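Local coordinates for protein beta-ketothiolase BktB (Ralstonia eutropha, PDB 4NZS) that catalyses the condensation of two acetyl-CoA, or of acetyl-CoA with propionyl-CoA, and is required for efficient production of poly(beta-hydroxybutyrate-co-beta-hydroxyvalerate), at residues G15-I20 / D203-V208; A259-V264 / T360-T365; A179-A184 / F326-C331. All coordinates share one frame; numbering follows the deposited sequence.

Contact 1 of 3, residues G15-I20 / D203-V208; sequences GVRTAI and DQIVPV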
loop_
_atom_site.group_PDB
_atom_site.type_symbol
_atom_site.label_atom_id
_atom_site.label_comp_id
_atom_site.label_asym_id
_atom_site.label_seq_id
_atom_site.Cartn_x
_atom_site.Cartn_y
_atom_site.Cartn_z
ATOM N N GLY A 15 6.424 23.523 33.057
ATOM C CA GLY A 15 6.472 23.627 31.601
ATOM C C GLY A 15 7.675 22.857 31.086
ATOM O O GLY A 15 8.785 23.136 31.493
ATOM N N VAL A 16 7.482 21.919 30.161
ATOM C CA VAL A 16 8.555 20.984 29.811
ATOM C C VAL A 16 8.437 20.453 28.355
ATOM O O VAL A 16 7.342 20.523 27.743
ATOM C CB VAL A 16 8.549 19.835 30.879
ATOM C CG1 VAL A 16 8.409 18.432 30.271
ATOM C CG2 VAL A 16 9.771 19.908 31.778
ATOM N N ARG A 17 9.539 19.895 27.828
ATOM C CA ARG A 17 9.551 19.395 26.460
ATOM C C ARG A 17 10.611 18.330 26.147
ATOM O O ARG A 17 11.630 18.317 26.732
ATOM C CB ARG A 17 9.788 20.569 25.522
ATOM C CG ARG A 17 11.152 21.221 25.622
ATOM C CD ARG A 17 11.291 22.144 24.407
ATOM N NE ARG A 17 12.548 22.860 24.262
ATOM C CZ ARG A 17 13.615 22.397 23.630
ATOM N NH1 ARG A 17 13.641 21.178 23.132
ATOM N NH2 ARG A 17 14.696 23.143 23.540
ATOM N N THR A 18 10.350 17.429 25.214
ATOM C CA THR A 18 11.450 16.682 24.595
ATOM C C THR A 18 12.328 17.697 23.933
ATOM O O THR A 18 11.917 18.837 23.746
ATOM C CB THR A 18 10.994 15.671 23.509
ATOM O OG1 THR A 18 10.480 16.354 22.359
ATOM C CG2 THR A 18 9.904 14.727 24.101
ATOM N N ALA A 19 13.545 17.272 23.651
ATOM C CA ALA A 19 14.411 17.917 22.668
ATOM C C ALA A 19 13.832 17.663 21.296
ATOM O O ALA A 19 13.027 16.749 21.149
ATOM C CB ALA A 19 15.809 17.295 22.745
ATOM N N ILE A 20 14.314 18.363 20.270
ATOM C CA ILE A 20 13.723 18.280 18.947
ATOM C C ILE A 20 14.557 17.410 18.046
ATOM O O ILE A 20 15.774 17.630 17.949
ATOM C CB ILE A 20 13.608 19.657 18.309
ATOM C CG1 ILE A 20 12.750 20.545 19.203
ATOM C CG2 ILE A 20 13.000 19.535 16.913
ATOM C CD1 ILE A 20 12.906 22.052 18.993
ATOM N N ASP A 203 17.121 22.153 31.820
ATOM C CA ASP A 203 16.047 21.869 32.781
ATOM C C ASP A 203 14.651 21.668 32.194
ATOM O O ASP A 203 13.800 20.921 32.780
ATOM C CB ASP A 203 15.988 22.938 33.854
ATOM C CG ASP A 203 16.371 22.393 35.200
ATOM O OD1 ASP A 203 17.579 22.072 35.376
ATOM O OD2 ASP A 203 15.450 22.255 36.048
ATOM N N GLN A 204 14.419 22.357 31.068
ATOM C CA GLN A 204 13.156 22.270 30.325
ATOM C C GLN A 204 13.070 20.972 29.518
ATOM O O GLN A 204 11.984 20.397 29.354
ATOM C CB GLN A 204 12.944 23.518 29.436
ATOM C CG GLN A 204 13.807 23.621 28.188
ATOM C CD GLN A 204 13.778 25.019 27.594
ATOM O OE1 GLN A 204 14.313 25.967 28.172
ATOM N NE2 GLN A 204 13.172 25.153 26.423
ATOM N N ILE A 205 14.210 20.507 29.037
ATOM C CA ILE A 205 14.267 19.267 28.296
ATOM C C ILE A 205 14.163 18.013 29.181
ATOM O O ILE A 205 14.849 17.886 30.209
ATOM C CB ILE A 205 15.524 19.183 27.421
ATOM C CG1 ILE A 205 15.443 20.263 26.327
ATOM C CG2 ILE A 205 15.638 17.810 26.768
ATOM C CD1 ILE A 205 16.653 20.280 25.453
ATOM N N VAL A 206 13.290 17.102 28.734
ATOM C CA VAL A 206 13.170 15.746 29.268
ATOM C C VAL A 206 13.777 14.778 28.274
ATOM O O VAL A 206 13.408 14.806 27.103
ATOM C CB VAL A 206 11.702 15.383 29.575
ATOM C CG1 VAL A 206 10.770 15.568 28.364
ATOM C CG2 VAL A 206 11.629 13.995 30.138
ATOM N N PRO A 207 14.748 13.958 28.716
ATOM C CA PRO A 207 15.450 13.173 27.737
ATOM C C PRO A 207 14.607 12.024 27.339
ATOM O O PRO A 207 13.758 11.621 28.130
ATOM C CB PRO A 207 16.674 12.659 28.498
ATOM C CG PRO A 207 16.749 13.492 29.735
ATOM C CD PRO A 207 15.323 13.768 30.051
ATOM N N VAL A 208 14.821 11.480 26.144
ATOM C CA VAL A 208 14.116 10.259 25.808
ATOM C C VAL A 208 15.081 9.057 25.786
ATOM O O VAL A 208 15.934 8.882 24.918
ATOM C CB VAL A 208 13.132 10.410 24.604
ATOM C CG1 VAL A 208 12.561 11.829 24.567
ATOM C CG2 VAL A 208 13.774 10.041 23.285
#
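A single parallel beta bridge, Arg17 with Ile205, lays the connection 203-208, which runs into strand 208-210, along strand 10-22 of the core sheet. Arg17 supplies both bonds: its N gives a hydrogen to Gln204 O (2.9 Å, 159° at the hydrogen), and its O takes one from Val206 N (2.9 Å). Ile205 CA sits between the two bonds and adds a CA-H...O contact to Arg17 O at 3.2 Å.

The side chains split over two faces. On one, CG1 of Val206 lies between its own backbone N and carbonyl carbon (chi1 55°), pressed against Arg17 O and 4.2 Å from Val16 CG1. The methyl CG2 of Thr18 meets Val208 CG1 at 4.0 Å on that face too. On the other, the Arg17 guanidinium carries Ile205 CG1 over one face, toward the rim, 3.7 Å above the plane. NH1 bonds back to Thr18 O at 3.0 Å, on a lone pair, and also forms a salt bridge with Asp222; Phe201 adds a cation-pi contact. The buried guanidinium thus has several partners, which should restrict its rotation. Beyond it, Ala19 CB touches Ile205 CG2 at 4.1 Å. With Arg17 bonded to the residues before and after Ile205, the pattern is that of a parallel beta bridge, here joining the connection after helix 178-197 to strand 10-22 of the thiolase sheet.

Contact 2 of 3, residues A259-V264 / T360-T365; sequences AAAAVV and TGALIT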
loop_
_atom_site.group_PDB
_atom_site.type_symbol
_atom_site.label_atom_id
_atom_site.label_comp_id
_atom_site.label_asym_id
_atom_site.label_seq_id
_atom_site.Cartn_x
_atom_site.Cartn_y
_atom_site.Cartn_z
ATOM N N ALA A 259 8.659 16.252 17.905
ATOM C CA ALA A 259 8.713 16.632 19.341
ATOM C C ALA A 259 7.428 16.649 20.117
ATOM O O ALA A 259 6.335 16.514 19.569
ATOM C CB ALA A 259 9.368 17.962 19.503
ATOM N N ALA A 260 7.576 16.786 21.433
ATOM C CA ALA A 260 6.431 17.082 22.304
ATOM C C ALA A 260 6.702 18.208 23.313
ATOM O O ALA A 260 7.830 18.691 23.479
ATOM C CB ALA A 260 5.988 15.814 23.039
ATOM N N ALA A 261 5.659 18.634 24.000
ATOM C CA ALA A 261 5.804 19.667 25.019
ATOM C C ALA A 261 4.578 19.756 25.868
ATOM O O ALA A 261 3.484 19.708 25.300
ATOM C CB ALA A 261 6.000 21.007 24.375
ATOM N N ALA A 262 4.744 19.953 27.189
ATOM C CA ALA A 262 3.579 20.198 28.066
ATOM C C ALA A 262 3.780 21.293 29.109
ATOM O O ALA A 262 4.890 21.562 29.578
ATOM C CB ALA A 262 3.138 18.916 28.755
ATOM N N VAL A 263 2.677 21.936 29.457
ATOM C CA VAL A 263 2.674 22.807 30.603
ATOM C C VAL A 263 1.621 22.290 31.540
ATOM O O VAL A 263 0.537 21.870 31.084
ATOM C CB VAL A 263 2.373 24.266 30.257
ATOM C CG1 VAL A 263 3.232 24.701 29.091
ATOM C CG2 VAL A 263 0.890 24.478 29.985
ATOM N N VAL A 264 1.938 22.313 32.839
ATOM C CA VAL A 264 0.884 22.160 33.824
ATOM C C VAL A 264 0.404 23.525 34.186
ATOM O O VAL A 264 1.199 24.405 34.410
ATOM C CB VAL A 264 1.336 21.450 35.098
ATOM C CG1 VAL A 264 0.199 21.487 36.117
ATOM C CG2 VAL A 264 1.746 19.998 34.801
ATOM N N THR A 360 5.043 22.697 18.109
ATOM C CA THR A 360 5.766 23.944 18.124
ATOM C C THR A 360 5.155 24.973 18.974
ATOM O O THR A 360 5.808 25.494 19.806
ATOM C CB THR A 360 5.958 24.467 16.723
ATOM O OG1 THR A 360 7.039 23.736 16.139
ATOM C CG2 THR A 360 6.358 25.879 16.772
ATOM N N GLY A 361 3.893 25.272 18.785
ATOM C CA GLY A 361 3.222 26.245 19.630
ATOM C C GLY A 361 3.437 26.012 21.115
ATOM O O GLY A 361 3.576 26.959 21.899
ATOM N N ALA A 362 3.466 24.763 21.539
ATOM C CA ALA A 362 3.621 24.480 22.986
ATOM C C ALA A 362 5.094 24.384 23.423
ATOM O O ALA A 362 5.456 24.509 24.584
ATOM C CB ALA A 362 2.885 23.190 23.336
ATOM N N LEU A 363 5.950 24.194 22.462
ATOM C CA LEU A 363 7.327 24.002 22.720
ATOM C C LEU A 363 7.987 25.329 23.039
ATOM O O LEU A 363 8.693 25.504 24.068
ATOM C CB LEU A 363 7.916 23.421 21.467
ATOM C CG LEU A 363 9.336 23.062 21.620
ATOM C CD1 LEU A 363 9.493 21.619 21.200
ATOM C CD2 LEU A 363 10.226 24.024 20.852
ATOM N N ILE A 364 7.784 26.263 22.138
ATOM C CA ILE A 364 8.301 27.587 22.336
ATOM C C ILE A 364 7.673 28.233 23.578
ATOM O O ILE A 364 8.295 29.074 24.220
ATOM C CB ILE A 364 8.083 28.509 21.095
ATOM C CG1 ILE A 364 6.600 28.766 20.840
ATOM C CG2 ILE A 364 8.790 27.931 19.863
ATOM C CD1 ILE A 364 6.343 29.529 19.556
ATOM N N THR A 365 6.450 27.851 23.934
ATOM C CA THR A 365 5.902 28.361 25.169
ATOM C C THR A 365 6.867 27.956 26.290
ATOM O O THR A 365 7.483 28.802 26.926
ATOM C CB THR A 365 4.467 27.903 25.373
ATOM O OG1 THR A 365 3.646 28.583 24.428
ATOM C CG2 THR A 365 3.967 28.260 26.731
#
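Ala261 of strand 257-267 meets Ala362 and Leu363 of helix 357-375 in a helix-on-sheet contact at the heart of the thiolase fold. The segment axes approach to 6.9 Å at a crossing angle of 59°, a close fit made possible by alanines on the strand and at the helix surface.

The apolar contacts run along one face of the strand. Ala261 CB fits between two helix residues, 3.9 Å from Ala362 CB and 4.2 Å from Leu363 CB. Leu363 has CG anti to its backbone N (chi1 -175°), which swings CD1 along the strand to 4.0 Å from Ala259 CB. At the far end, Val263 CG1 and Thr365 CG2 come tip to tip at a looser 4.3 Å.

Contacts of methyl with carbonyl fill the middle: Ala261 CB lies 3.6 Å from Ala362 O, with the carbonyl carbon as near. No hydrogen bond joins 259-264 to 360-365. Thr365 OG1 is instead taken up inside the helix, donating to Gly361 O at 3.0 Å, nearly in line with the carbonyl, leaving its methyl to the strand. Thr360 O receives both Leu363 N and Ile364 N. The strand's backbone bonds to its sheet neighbours, as Ala261 to Gly121.

Around this pair, Ile102 of helix 97-110 packs on Val263 and Ala362, helix 32-47 covers the reverse of the strand through Leu35 and Val39, and strands 10-22 and 116-124 flank it.

Contact 3 of 3, residues A179-A184 / F326-C331; sequences AQQDEA and FAAQAC
Gln181 and Ala184 of helix 178-197 pack on Ala327 of helix 327-336, two helices crossing almost at a right angle (96°) with their segment axes 8.7 Å apart. The second helix follows the Asn-Glu-Ala-Phe sequence, a thiolase fingerprint, whose Phe326 occupies the N-cap position. Helix 178-197 belongs to the N-terminal family region and helix 327-336 to the C-terminal one, so the crossing joins the two halves of the chain.

Small apolar groups make the centre. Ala327 CB points at the first helix and lies 3.5 Å from Gln181 CA, with Ala184 CB at 4.0 Å beside it. The small side chain of Ala327 lets the Gln181 backbone approach the first turn of helix 327-336.

The Gln181 amide lays a flat face over Ala328 CB, which is 3.6 Å from CD and 3.5 Å from OE1. CG anti to the carbonyl carbon (chi1 -53°) and a chain extended beyond it put the group there. Gln181 NE2 is bound by Thr247 OG1 and Ile176 O, which fix the rotation of the amide.

Polar links also tie both helices to one loop residue: Asn252 bonds through its side chain to Asp182 and through its backbone to Ala327. At the start of helix 327-336, Phe326 O accepts from both Gln329 N and Ala330 N.

The sulfur makes a last group of contacts at the outer end: Cys331 SG touches Ala184 CB at 3.7 Å and closely approaches Gln180 NE2, at 3.2 Å.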
loop_
_atom_site.group_PDB
_atom_site.type_symbol
_atom_site.label_atom_id
_atom_site.label_comp_id
_atom_site.label_asym_id
_atom_site.label_seq_id
_atom_site.Cartn_x
_atom_site.Cartn_y
_atom_site.Cartn_z
ATOM N N ALA A 179 19.112 38.396 1.808
ATOM C CA ALA A 179 20.199 38.599 2.785
ATOM C C ALA A 179 19.715 38.835 4.223
ATOM O O ALA A 179 20.427 38.511 5.168
ATOM C CB ALA A 179 21.145 39.713 2.358
ATOM N N GLN A 180 18.523 39.396 4.384
ATOM C CA GLN A 180 17.885 39.387 5.692
ATOM C C GLN A 180 17.723 37.921 6.149
ATOM O O GLN A 180 18.154 37.533 7.233
ATOM C CB GLN A 180 16.510 40.082 5.646
ATOM C CG GLN A 180 16.488 41.563 6.034
ATOM C CD GLN A 180 15.707 41.865 7.316
ATOM O OE1 GLN A 180 14.801 42.701 7.307
ATOM N NE2 GLN A 180 16.061 41.196 8.427
ATOM N N GLN A 181 17.142 37.110 5.278
ATOM C CA GLN A 181 16.749 35.758 5.622
ATOM C C GLN A 181 17.972 34.896 5.902
ATOM O O GLN A 181 18.007 34.201 6.919
ATOM C CB GLN A 181 15.902 35.138 4.516
ATOM C CG GLN A 181 14.687 35.966 4.094
ATOM C CD GLN A 181 14.043 35.421 2.841
ATOM O OE1 GLN A 181 13.897 34.207 2.679
ATOM N NE2 GLN A 181 13.666 36.309 1.941
ATOM N N ASP A 182 18.992 34.956 5.050
ATOM C CA ASP A 182 20.142 34.082 5.240
ATOM C C ASP A 182 20.807 34.378 6.585
ATOM O O ASP A 182 21.186 33.458 7.328
ATOM C CB ASP A 182 21.142 34.214 4.100
ATOM C CG ASP A 182 20.808 33.336 2.923
ATOM O OD1 ASP A 182 19.619 33.156 2.617
ATOM O OD2 ASP A 182 21.744 32.817 2.288
ATOM N N GLU A 183 20.918 35.659 6.921
ATOM C CA GLU A 183 21.609 36.018 8.128
ATOM C C GLU A 183 20.741 35.835 9.386
ATOM O O GLU A 183 21.231 35.348 10.417
ATOM C CB GLU A 183 22.163 37.412 7.966
ATOM C CG GLU A 183 23.224 37.410 6.878
ATOM C CD GLU A 183 23.978 38.715 6.750
ATOM O OE1 GLU A 183 25.137 38.683 6.291
ATOM O OE2 GLU A 183 23.410 39.768 7.084
ATOM N N ALA A 184 19.453 36.170 9.292
ATOM C CA ALA A 184 18.497 35.786 10.336
ATOM C C ALA A 184 18.680 34.308 10.677
ATOM O O ALA A 184 18.545 33.915 11.839
ATOM C CB ALA A 184 17.056 36.061 9.902
ATOM N N PHE A 326 9.633 30.495 8.508
ATOM C CA PHE A 326 10.637 30.920 7.500
ATOM C C PHE A 326 11.185 32.297 7.866
ATOM O O PHE A 326 10.424 33.176 8.318
ATOM C CB PHE A 326 10.010 31.024 6.102
ATOM C CG PHE A 326 9.215 29.798 5.665
ATOM C CD1 PHE A 326 7.931 29.565 6.134
ATOM C CD2 PHE A 326 9.732 28.897 4.765
ATOM C CE1 PHE A 326 7.202 28.460 5.715
ATOM C CE2 PHE A 326 9.009 27.797 4.346
ATOM C CZ PHE A 326 7.749 27.581 4.815
ATOM N N ALA A 327 12.483 32.520 7.656
ATOM C CA ALA A 327 13.043 33.877 7.906
ATOM C C ALA A 327 12.244 34.920 7.133
ATOM O O ALA A 327 11.791 35.898 7.701
ATOM C CB ALA A 327 14.518 33.952 7.565
ATOM N N ALA A 328 12.019 34.655 5.854
ATOM C CA ALA A 328 11.080 35.422 5.031
ATOM C C ALA A 328 9.825 35.933 5.766
ATOM O O ALA A 328 9.395 37.055 5.529
ATOM C CB ALA A 328 10.667 34.584 3.839
ATOM N N GLN A 329 9.232 35.118 6.636
ATOM C CA GLN A 329 8.074 35.571 7.464
ATOM C C GLN A 329 8.476 36.059 8.836
ATOM O O GLN A 329 7.800 36.941 9.396
ATOM C CB GLN A 329 6.988 34.486 7.643
ATOM C CG GLN A 329 7.414 33.213 8.360
ATOM C CD GLN A 329 7.161 33.201 9.860
ATOM O OE1 GLN A 329 6.122 33.650 10.355
ATOM N NE2 GLN A 329 8.107 32.667 10.590
ATOM N N ALA A 330 9.531 35.474 9.407
ATOM C CA ALA A 330 9.960 35.892 10.765
ATOM C C ALA A 330 10.456 37.335 10.691
ATOM O O ALA A 330 9.982 38.173 11.455
ATOM C CB ALA A 330 11.028 34.968 11.355
ATOM N N CYS A 331 11.364 37.625 9.746
ATOM C CA CYS A 331 11.833 38.995 9.528
ATOM C C CYS A 331 10.621 39.946 9.322
ATOM O O CYS A 331 10.472 40.957 10.026
ATOM C CB CYS A 331 12.786 39.062 8.350
ATOM S SG CYS A 331 14.444 38.413 8.649
#

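In the fold
From the N terminus, contact 1 opens on strand 10-22 and closes a long loop when the chain returns at 203-208. Before it closes, helix 178-197 has already offered 179-184, which waits for 326-331; contact 3 therefore crosses contact 1. Contact 2 starts at 259-264, after contact 1 is complete, and ends at 360-365, past the close of contact 3, so these two cross as well. Contacts 1 and 2 are in series and touch, since strands 10-22 and 257-267 are neighbours in the sheet. Contact 3 stands apart, its centre 24 Å from that of contact 2. Contacts 2 and 3 both tie the N-terminal family region to the C-terminal one.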